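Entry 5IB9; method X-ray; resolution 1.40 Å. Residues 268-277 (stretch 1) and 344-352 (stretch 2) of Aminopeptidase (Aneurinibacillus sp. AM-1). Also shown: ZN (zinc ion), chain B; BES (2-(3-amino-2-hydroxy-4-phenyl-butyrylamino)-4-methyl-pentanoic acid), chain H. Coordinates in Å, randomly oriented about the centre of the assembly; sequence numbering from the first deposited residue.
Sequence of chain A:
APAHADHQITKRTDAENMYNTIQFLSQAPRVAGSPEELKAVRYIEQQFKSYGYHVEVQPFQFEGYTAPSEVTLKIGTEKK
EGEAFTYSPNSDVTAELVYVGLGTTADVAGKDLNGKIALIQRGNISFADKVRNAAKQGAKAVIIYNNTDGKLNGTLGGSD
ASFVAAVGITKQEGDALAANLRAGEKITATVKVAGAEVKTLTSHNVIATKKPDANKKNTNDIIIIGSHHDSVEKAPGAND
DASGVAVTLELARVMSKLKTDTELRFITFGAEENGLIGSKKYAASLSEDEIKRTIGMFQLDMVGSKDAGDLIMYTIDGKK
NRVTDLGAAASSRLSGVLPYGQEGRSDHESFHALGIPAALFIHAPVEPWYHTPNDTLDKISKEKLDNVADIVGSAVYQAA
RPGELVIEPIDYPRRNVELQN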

# COMPACT_ATOMS: atom_id res chain seq x y z
N THR A 268 18.62 -0.12 -1.65
CA THR A 268 18.41 1.22 -2.19
C THR A 268 16.96 1.37 -2.53
O THR A 268 16.34 0.53 -3.18
CB THR A 268 19.36 1.52 -3.43
OG1 THR A 268 19.05 0.67 -4.55
CG2 THR A 268 20.76 1.32 -2.93
N PHE A 269 16.36 2.47 -2.04
CA PHE A 269 14.90 2.64 -2.17
C PHE A 269 14.54 3.52 -3.34
O PHE A 269 15.24 4.50 -3.60
CB PHE A 269 14.36 3.28 -0.92
CG PHE A 269 14.58 2.54 0.36
CD1 PHE A 269 13.88 1.34 0.62
CD2 PHE A 269 15.46 2.98 1.32
CE1 PHE A 269 14.07 0.62 1.81
CE2 PHE A 269 15.66 2.28 2.53
CZ PHE A 269 14.96 1.12 2.75
N GLY A 270 13.42 3.20 -3.99
CA GLY A 270 12.92 4.10 -5.06
C GLY A 270 11.93 5.09 -4.49
O GLY A 270 11.41 4.96 -3.40
N ALA A 271 11.69 6.13 -5.30
CA ALA A 271 10.57 7.09 -5.04
C ALA A 271 10.65 7.67 -3.70
O ALA A 271 9.66 7.96 -3.07
CB ALA A 271 9.17 6.44 -5.38
N GLU A 272 11.83 7.91 -3.14
CA GLU A 272 12.01 8.61 -1.87
C GLU A 272 11.48 10.05 -1.97
O GLU A 272 10.81 10.52 -1.03
CB GLU A 272 13.47 8.54 -1.36
CG GLU A 272 13.64 9.08 0.07
CD GLU A 272 13.96 10.59 0.09
OE1 GLU A 272 14.15 11.23 -0.97
OE2 GLU A 272 13.98 11.04 1.26
N GLU A 273 11.78 10.65 -3.11
CA GLU A 273 11.50 12.12 -3.20
C GLU A 273 10.01 12.35 -3.37
O GLU A 273 9.56 13.51 -3.15
CB GLU A 273 12.26 12.64 -4.38
CG GLU A 273 13.84 12.61 -4.32
CD GLU A 273 14.46 13.55 -3.28
OE1 GLU A 273 13.67 14.17 -2.49
OE2 GLU A 273 15.78 13.60 -3.26
N ASN A 274 9.27 11.32 -3.69
CA ASN A 274 7.83 11.34 -3.83
C ASN A 274 7.06 11.12 -2.55
O ASN A 274 5.83 10.95 -2.59
CB ASN A 274 7.36 10.21 -4.85
CG ASN A 274 8.08 10.30 -6.19
OD1 ASN A 274 7.56 10.88 -7.17
ND2 ASN A 274 9.33 9.88 -6.21
N GLY A 275 7.74 11.02 -1.39
CA GLY A 275 7.11 10.75 -0.16
C GLY A 275 7.46 9.38 0.44
O GLY A 275 6.66 8.75 1.10
N LEU A 276 8.73 9.00 0.31
CA LEU A 276 9.23 7.76 0.95
C LEU A 276 8.54 6.55 0.39
O LEU A 276 8.30 5.62 1.18
CB LEU A 276 9.20 7.83 2.51
CG LEU A 276 9.65 9.18 3.09
CD1 LEU A 276 9.54 9.02 4.61
CD2 LEU A 276 11.02 9.62 2.67
N ILE A 277 8.04 6.55 -0.85
CA ILE A 277 7.17 5.46 -1.33
C ILE A 277 7.89 4.13 -1.26
O ILE A 277 7.33 3.11 -0.79
CB ILE A 277 6.57 5.77 -2.69
CG1 ILE A 277 5.83 7.12 -2.48
CG2 ILE A 277 5.50 4.66 -2.96
CD1 ILE A 277 5.16 7.57 -3.77
ZN ZN B . 15.98 14.96 -1.66
N2 BES H . 17.69 14.15 1.72
C1 BES H . 16.37 14.77 1.75
C6 BES H . 15.99 15.02 3.21
C7 BES H . 16.75 16.10 3.98
C8 BES H . 17.14 17.33 3.40
C12 BES H . 17.02 15.85 5.35
C9 BES H . 17.80 18.29 4.19
C11 BES H . 17.69 16.82 6.14
C10 BES H . 18.08 18.04 5.55
C2 BES H . 15.35 13.86 1.06
O2 BES H . 16.06 13.51 -0.13
C3 BES H . 14.19 14.74 0.74
O3 BES H . 14.36 15.64 -0.08
N1 BES H . 13.10 14.55 1.40
C4 BES H . 11.96 15.45 1.17
C13 BES H . 10.90 14.91 2.11
C14 BES H . 10.43 13.48 1.79
C15 BES H . 9.30 13.23 2.77
C16 BES H . 10.03 13.25 0.33
C5 BES H . 12.20 16.88 1.65
O1 BES H . 11.45 17.80 1.22
O4 BES H . 13.11 17.16 2.46
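Stretch 2 344-352: GRSDHESFH

Stretch 2 enters as an irregular loop, with Arg345 at positive phi and Ser346 extended, and leads into a helix that runs through His352; it lies against the end of a strand at Thr268-Phe269 and the turn that follows. The backbones come closest at Leu276 and Asp347, whose CA atoms are 5.8 Å apart. No direct hydrogen bond joins the stretches; the contact consists of packing and a water bridge, with BES touching both. Leu276, at the N-cap position before a helix, has phi/psi of 63/27, and its CA-to-CB bond points toward stretch 2. With chi1 m (-41°) and chi2 t, its CD1 reaches Ser346 O (3.4 Å) and Glu349 CB (3.7 Å), its CD2 lies 4.0 Å from Asp347 N, and its CB is 3.9 Å from Ser350 OG. The CA-to-CB bond of Phe269, chi1 m, also points toward stretch 2: its CD2 is 3.4 Å from Asp347 OD2, and its CZ meets Phe351 CE2 at 3.5 Å. The two rings are oblique, planes at 37° and centroids 5.8 Å apart; although CA-to-CB of Phe351 points sideways, chi1 m brings its ring end nearer. Asp347, also sideways and m, sets OD2 3.3 Å from Glu272 CG, while OD1 accepts from a water (2.7 Å) that also donates to Gly270 O (2.9 Å), bridging the stretches. Glu272 is t at chi1 but off-well at chi2 (-91°); its OE2 stands 3.3 Å from Arg345 O, two acceptors, so the approach is not a hydrogen bond. The CA-to-CB bond of Arg345 (phi 73°) points away from stretch 1, and the side chain extends to the bound BES: NE and NH2 donate to BES O4 (2.7 and 2.9 Å), and Arg345 O accepts from BES N1 (3.0 Å). Glu273 OE2 binds ZN at 2.1 Å, as does BES O2, so the ligand spans both stretches. A CB on Gly344 would clash with Glu349 OE1, which receives a weak bond from Arg345 N (3.4 Å).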

# COMPACT_ATOMS: atom_id res chain seq x y z
N GLY A 344 13.08 14.01 10.31
CA GLY A 344 12.47 12.97 9.46
C GLY A 344 13.00 13.19 8.02
O GLY A 344 14.20 13.42 7.81
N ARG A 345 12.10 13.15 7.06
CA ARG A 345 12.34 13.58 5.68
C ARG A 345 13.22 12.60 4.89
O ARG A 345 13.86 13.00 3.88
CB ARG A 345 12.99 15.00 5.54
CG ARG A 345 12.20 16.12 6.24
CD ARG A 345 13.08 17.45 6.36
NE ARG A 345 13.47 17.98 5.06
CZ ARG A 345 14.20 19.07 4.87
NH1 ARG A 345 14.61 19.80 5.92
NH2 ARG A 345 14.52 19.46 3.64
N SER A 346 13.36 11.35 5.40
CA SER A 346 14.15 10.32 4.60
C SER A 346 13.62 8.96 5.05
O SER A 346 12.74 8.87 5.87
CB SER A 346 15.66 10.49 4.78
OG SER A 346 16.35 9.78 3.75
N ASP A 347 14.16 7.92 4.44
CA ASP A 347 13.60 6.56 4.57
C ASP A 347 13.68 5.96 5.97
O ASP A 347 12.90 5.03 6.23
CB ASP A 347 14.29 5.62 3.56
CG ASP A 347 14.05 6.07 2.11
OD1 ASP A 347 12.87 6.16 1.71
OD2 ASP A 347 15.08 6.39 1.45
N HIS A 348 14.46 6.55 6.89
CA HIS A 348 14.43 6.04 8.28
C HIS A 348 13.05 6.19 8.88
O HIS A 348 12.69 5.40 9.76
CB HIS A 348 15.49 6.69 9.15
CG HIS A 348 15.36 8.18 9.22
ND1 HIS A 348 15.31 9.02 8.10
CD2 HIS A 348 15.32 8.97 10.31
CE1 HIS A 348 15.19 10.28 8.54
NE2 HIS A 348 15.22 10.27 9.88
N GLU A 349 12.25 7.16 8.42
CA GLU A 349 10.87 7.34 8.94
C GLU A 349 10.00 6.12 8.69
O GLU A 349 9.06 5.87 9.45
CB GLU A 349 10.28 8.52 8.23
CG GLU A 349 8.98 9.06 8.92
CD GLU A 349 8.65 10.45 8.36
OE1 GLU A 349 9.49 11.40 8.35
OE2 GLU A 349 7.55 10.59 7.89
N SER A 350 10.30 5.36 7.65
CA SER A 350 9.50 4.15 7.38
C SER A 350 9.70 3.00 8.31
O SER A 350 8.81 2.16 8.50
CB SER A 350 9.78 3.76 5.91
OG SER A 350 9.43 4.87 5.04
N PHE A 351 10.91 3.00 8.87
CA PHE A 351 11.29 1.93 9.83
C PHE A 351 10.95 2.41 11.23
O PHE A 351 10.50 1.57 12.02
CB PHE A 351 12.76 1.52 9.59
CG PHE A 351 12.94 1.00 8.22
CD1 PHE A 351 12.56 -0.32 7.92
CD2 PHE A 351 13.27 1.85 7.15
CE1 PHE A 351 12.57 -0.80 6.58
CE2 PHE A 351 13.32 1.37 5.83
CZ PHE A 351 12.96 0.03 5.55
N HIS A 352 11.21 3.66 11.59
CA HIS A 352 10.73 4.15 12.88
C HIS A 352 9.22 3.88 13.03
O HIS A 352 8.78 3.51 14.15
CB HIS A 352 11.06 5.61 12.95
CG HIS A 352 10.55 6.22 14.19
ND1 HIS A 352 11.30 6.24 15.34
CD2 HIS A 352 9.38 6.86 14.45
CE1 HIS A 352 10.61 6.85 16.29
NE2 HIS A 352 9.41 7.15 15.80
O HOH W 1 11.46 5.59 -0.53